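Local atomic coordinates of mutual gliding motility protein C (MglC) (Myxococcus xanthus DK 1622, PDB entry 7CT3), a protein that probably takes part in the control of cell polarity for gliding motility, as a Roadblock/LC7-domain protein that interacts with its paralog MglB. Residues L64-G67 and T68-E71; L54-L57 and R58-A61. All blocks are in the same frame, centred on the assembly; numbering follows the deposited sequence.

Contact 1: L64-G67 and T68-E71; sequences LKTG and TVSE. With NA (sodium ion), chain B.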
loop_
_atom_site.group_PDB
_atom_site.type_symbol
_atom_site.label_atom_id
_atom_site.label_comp_id
_atom_site.label_asym_id
_atom_site.label_seq_id
_atom_site.Cartn_x
_atom_site.Cartn_y
_atom_site.Cartn_z
ATOM N N LEU A 64 7.968 4.898 6.184
ATOM C CA LEU A 64 8.093 6.183 5.437
ATOM C C LEU A 64 9.357 6.950 5.841
ATOM O O LEU A 64 9.814 7.774 5.035
ATOM C CB LEU A 64 6.863 7.053 5.695
ATOM C CG LEU A 64 5.570 6.586 5.038
ATOM C CD1 LEU A 64 4.373 7.278 5.672
ATOM C CD2 LEU A 64 5.613 6.841 3.537
ATOM N N LYS A 65 9.878 6.730 7.049
ATOM C CA LYS A 65 11.086 7.435 7.560
ATOM C C LYS A 65 12.349 6.980 6.814
ATOM O O LYS A 65 13.358 7.700 6.901
ATOM C CB LYS A 65 11.247 7.201 9.063
ATOM C CG LYS A 65 10.156 7.821 9.919
ATOM C CD LYS A 65 10.482 7.784 11.394
ATOM C CE LYS A 65 9.251 7.662 12.257
ATOM N NZ LYS A 65 9.595 7.400 13.672
ATOM N N THR A 66 12.320 5.832 6.133
ATOM C CA THR A 66 13.458 5.350 5.305
ATOM C C THR A 66 13.481 6.150 4.002
ATOM O O THR A 66 12.392 6.460 3.496
ATOM C CB THR A 66 13.378 3.847 5.014
ATOM O OG1 THR A 66 12.285 3.639 4.122
ATOM C CG2 THR A 66 13.208 3.009 6.258
ATOM N N GLY A 67 14.675 6.461 3.494
ATOM C CA GLY A 67 14.876 7.288 2.288
ATOM C C GLY A 67 14.112 6.758 1.086
ATOM O O GLY A 67 13.516 7.572 0.364
ATOM N N THR A 68 14.094 5.440 0.883
ATOM C CA THR A 68 13.566 4.804 -0.358
ATOM C C THR A 68 12.035 4.786 -0.355
ATOM O O THR A 68 11.450 4.935 -1.441
ATOM C CB THR A 68 14.117 3.385 -0.541
ATOM O OG1 THR A 68 15.542 3.471 -0.539
ATOM C CG2 THR A 68 13.643 2.739 -1.825
ATOM N N VAL A 69 11.407 4.585 0.804
ATOM C CA VAL A 69 9.924 4.449 0.916
ATOM C C VAL A 69 9.299 5.844 0.808
ATOM O O VAL A 69 9.650 6.723 1.625
ATOM C CB VAL A 69 9.516 3.735 2.216
ATOM C CG1 VAL A 69 8.005 3.670 2.365
ATOM C CG2 VAL A 69 10.122 2.340 2.305
ATOM N N SER A 70 8.410 6.043 -0.170
ATOM C CA SER A 70 7.711 7.331 -0.410
ATOM C C SER A 70 6.208 7.211 -0.106
ATOM O O SER A 70 5.591 8.246 0.183
ATOM C CB SER A 70 7.963 7.809 -1.812
ATOM O OG SER A 70 7.513 6.849 -2.750
ATOM N N GLU A 71 5.631 6.007 -0.160
ATOM C CA GLU A 71 4.160 5.810 -0.062
ATOM C C GLU A 71 3.864 4.420 0.515
ATOM O O GLU A 71 4.516 3.444 0.098
ATOM C CB GLU A 71 3.574 6.041 -1.454
ATOM C CG GLU A 71 2.076 5.875 -1.583
ATOM C CD GLU A 71 1.670 5.796 -3.051
ATOM O OE1 GLU A 71 1.922 4.747 -3.671
ATOM O OE2 GLU A 71 1.160 6.800 -3.590
HETATM NA NA NA B . 10.743 8.142 2.956
HETATM O O HOH W 1 10.987 9.431 0.002
HETATM O O HOH W 2 12.285 9.841 3.878
HETATM O O HOH W 3 9.318 9.899 2.193
#
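Leu64, Thr66 and Val69 meet through their carbonyl oxygens on one sodium ion, where the chain turns back between helix 44-61 and strand 71-75. Metal coordination comes first: the ion lies 2.3 Å from Leu64 O, 2.4 Å from Thr66 O and 2.2 Å from Val69 O, and two waters complete a five-ligand shell. Thr66 O and Val69 O approach to 3.3 Å, a spacing explained by the cation they share. Among the solvent contacts, a further water donates to Gly67 O at 3.2 Å and, weakly, to Val69 O, so it links the bend to a metal ligand.

The side chains make the apolar part. Val69 CG1, anti to the backbone N (chi1 177°), is directed at the Leu64 backbone and comes 4.1 Å from Leu64 CD2. That same methyl of Leu64 reaches the peptide between Ser70 and Glu71, 3.6 Å from Ser70 O, while the leucine also packs on Met83 and Leu85 of strand 79-87. Val69 CG2 lies 3.1 Å from Thr66 OG1, a close pairing of methyl and hydroxyl; the hydroxyl is hydrogen-bonded to Thr63 O, back along the chain.

Partners beyond the loop fix its far end. Glu71 OE1 forms a salt bridge with Arg106 and a hydrogen bond with Asn75 of the second subunit, and the Glu71 backbone pairs with a strand of that subunit in an antiparallel ladder.

With three neutral main-chain oxygens and two waters as ligands, the site has no carboxylate to offset the ion's charge. Such a shell suits a monovalent cation, and the sodium probably draws together carbonyl dipoles that would otherwise repel one another, helping to hold the turn closed.

Contact 2: L54-L57 and R58-A61; sequences LTQL and RNAA
Gln56 and Asn59 cross at an angle along helix 44-61, their amide planes 74° apart. Asn59 ND2 gives a weak hydrogen bond to Gln56 OE1 at 3.3 Å, with an N-H...O angle of 151°. The glutamine chain is bent at its second torsion (chi2 -43°), which folds the amide forward along the helix to this donor. Thr55 instead runs alongside Asn59, its CG2 4.1 Å from Asn59 ND2.

The opposite end of the asparagine amide serves Arg58. Asn59 OD1 accepts from Arg58 NH2 at 3.1 Å, in the carbonyl plane and on a lone pair, although the oxygen sits somewhat out of the guanidinium plane. A water at the guanidinium edge accepts from Arg58 NE at 2.9 Å and donates to Thr55 O, tying the side chain to the preceding turn. Arg58 NH1 meets Glu62 in a salt bridge and Phe25 O in a hydrogen bond. An alanine in place of Asn59 would probably leave Gln56 OE1 and Arg58 NH2 without these mates and make the glutamine amide freer to turn.

Beneath the side chains, i to i+4 backbone bonds run from Arg58 N to Leu54 O (3.3 Å), Asn59 N to Thr55 O, Ala60 N to Gln56 O (2.9 Å) and Ala61 N to Leu57 O (2.8 Å).

The buried side of these turns rests on the sheet: Leu57 packs on Thr81 and Met83 of strand 79-87 and on Val74, Ala60 on Val72 and Val74 of strand 71-75, and Ala61 on Met83, while Gln56 packs against Thr66 of the second subunit.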
loop_
_atom_site.group_PDB
_atom_site.type_symbol
_atom_site.label_atom_id
_atom_site.label_comp_id
_atom_site.label_asym_id
_atom_site.label_seq_id
_atom_site.Cartn_x
_atom_site.Cartn_y
_atom_site.Cartn_z
ATOM N N LEU A 54 -6.232 1.438 12.491
ATOM C CA LEU A 54 -5.469 2.610 13.007
ATOM C C LEU A 54 -4.122 2.172 13.600
ATOM O O LEU A 54 -3.104 2.788 13.231
ATOM C CB LEU A 54 -6.304 3.376 14.035
ATOM C CG LEU A 54 -7.457 4.209 13.477
ATOM C CD1 LEU A 54 -8.144 4.977 14.598
ATOM C CD2 LEU A 54 -6.986 5.167 12.390
ATOM N N THR A 55 -4.100 1.164 14.478
ATOM C CA THR A 55 -2.853 0.665 15.122
ATOM C C THR A 55 -1.840 0.271 14.041
ATOM O O THR A 55 -0.659 0.674 14.149
ATOM C CB THR A 55 -3.121 -0.527 16.044
ATOM O OG1 THR A 55 -4.015 -0.076 17.058
ATOM C CG2 THR A 55 -1.863 -1.081 16.681
ATOM N N GLN A 56 -2.298 -0.492 13.044
ATOM C CA GLN A 56 -1.440 -1.090 11.986
ATOM C C GLN A 56 -0.990 -0.004 11.000
ATOM O O GLN A 56 0.160 -0.087 10.536
ATOM C CB GLN A 56 -2.177 -2.239 11.299
ATOM C CG GLN A 56 -2.602 -3.347 12.253
ATOM C CD GLN A 56 -1.523 -3.698 13.251
ATOM O OE1 GLN A 56 -0.383 -3.997 12.891
ATOM N NE2 GLN A 56 -1.879 -3.667 14.526
ATOM N N LEU A 57 -1.844 0.981 10.700
ATOM C CA LEU A 57 -1.473 2.142 9.845
ATOM C C LEU A 57 -0.217 2.801 10.423
ATOM O O LEU A 57 0.742 3.006 9.669
ATOM C CB LEU A 57 -2.623 3.155 9.773
ATOM C CG LEU A 57 -3.827 2.733 8.937
ATOM C CD1 LEU A 57 -4.957 3.741 9.067
ATOM C CD2 LEU A 57 -3.442 2.564 7.481
ATOM N N ARG A 58 -0.224 3.116 11.719
ATOM C CA ARG A 58 0.898 3.845 12.369
ATOM C C ARG A 58 2.145 2.947 12.374
ATOM O O ARG A 58 3.252 3.485 12.207
ATOM C CB ARG A 58 0.505 4.313 13.773
ATOM C CG ARG A 58 1.460 5.343 14.367
ATOM C CD ARG A 58 1.859 5.009 15.795
ATOM N NE ARG A 58 2.581 3.742 15.836
ATOM C CZ ARG A 58 3.894 3.595 15.660
ATOM N NH1 ARG A 58 4.675 4.645 15.457
ATOM N NH2 ARG A 58 4.426 2.386 15.696
ATOM N N ASN A 59 1.982 1.632 12.540
ATOM C CA ASN A 59 3.114 0.664 12.514
ATOM C C ASN A 59 3.760 0.686 11.121
ATOM O O ASN A 59 4.989 0.857 11.044
ATOM C CB ASN A 59 2.678 -0.753 12.892
ATOM C CG ASN A 59 2.308 -0.903 14.353
ATOM O OD1 ASN A 59 2.673 -0.079 15.193
ATOM N ND2 ASN A 59 1.581 -1.959 14.666
ATOM N N ALA A 60 2.968 0.505 10.062
ATOM C CA ALA A 60 3.451 0.471 8.660
ATOM C C ALA A 60 4.003 1.847 8.262
ATOM O O ALA A 60 4.994 1.895 7.502
ATOM C CB ALA A 60 2.346 0.020 7.735
ATOM N N ALA A 61 3.405 2.926 8.775
ATOM C CA ALA A 61 3.805 4.326 8.485
ATOM C C ALA A 61 5.278 4.551 8.853
ATOM O O ALA A 61 5.937 5.361 8.179
ATOM C CB ALA A 61 2.899 5.287 9.217
HETATM O O HOH W 4 0.475 1.794 16.391
#

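Overall arrangement
Contact 2 closes just before contact 1 opens, and their centres lie 14 Å apart. Both are partly buried, but contact 2, about 11 Å from the chain centre, is amphipathic helix, whereas contact 1, about 16 Å out, is a loop leading into strand 71-75. Strand 79-87 underlies both, and Met83 touches Leu57 and Ala61 of one and Leu64 of the other. In the helix the carbonyls of Leu54 to Leu57 accept from amides one turn on; the loop turns three of its carbonyls to a sodium ion. The subunit interface also joins them, because Thr66 of contact 1 packs on Gln56 of the second subunit, a residue of that chain's own contact 2.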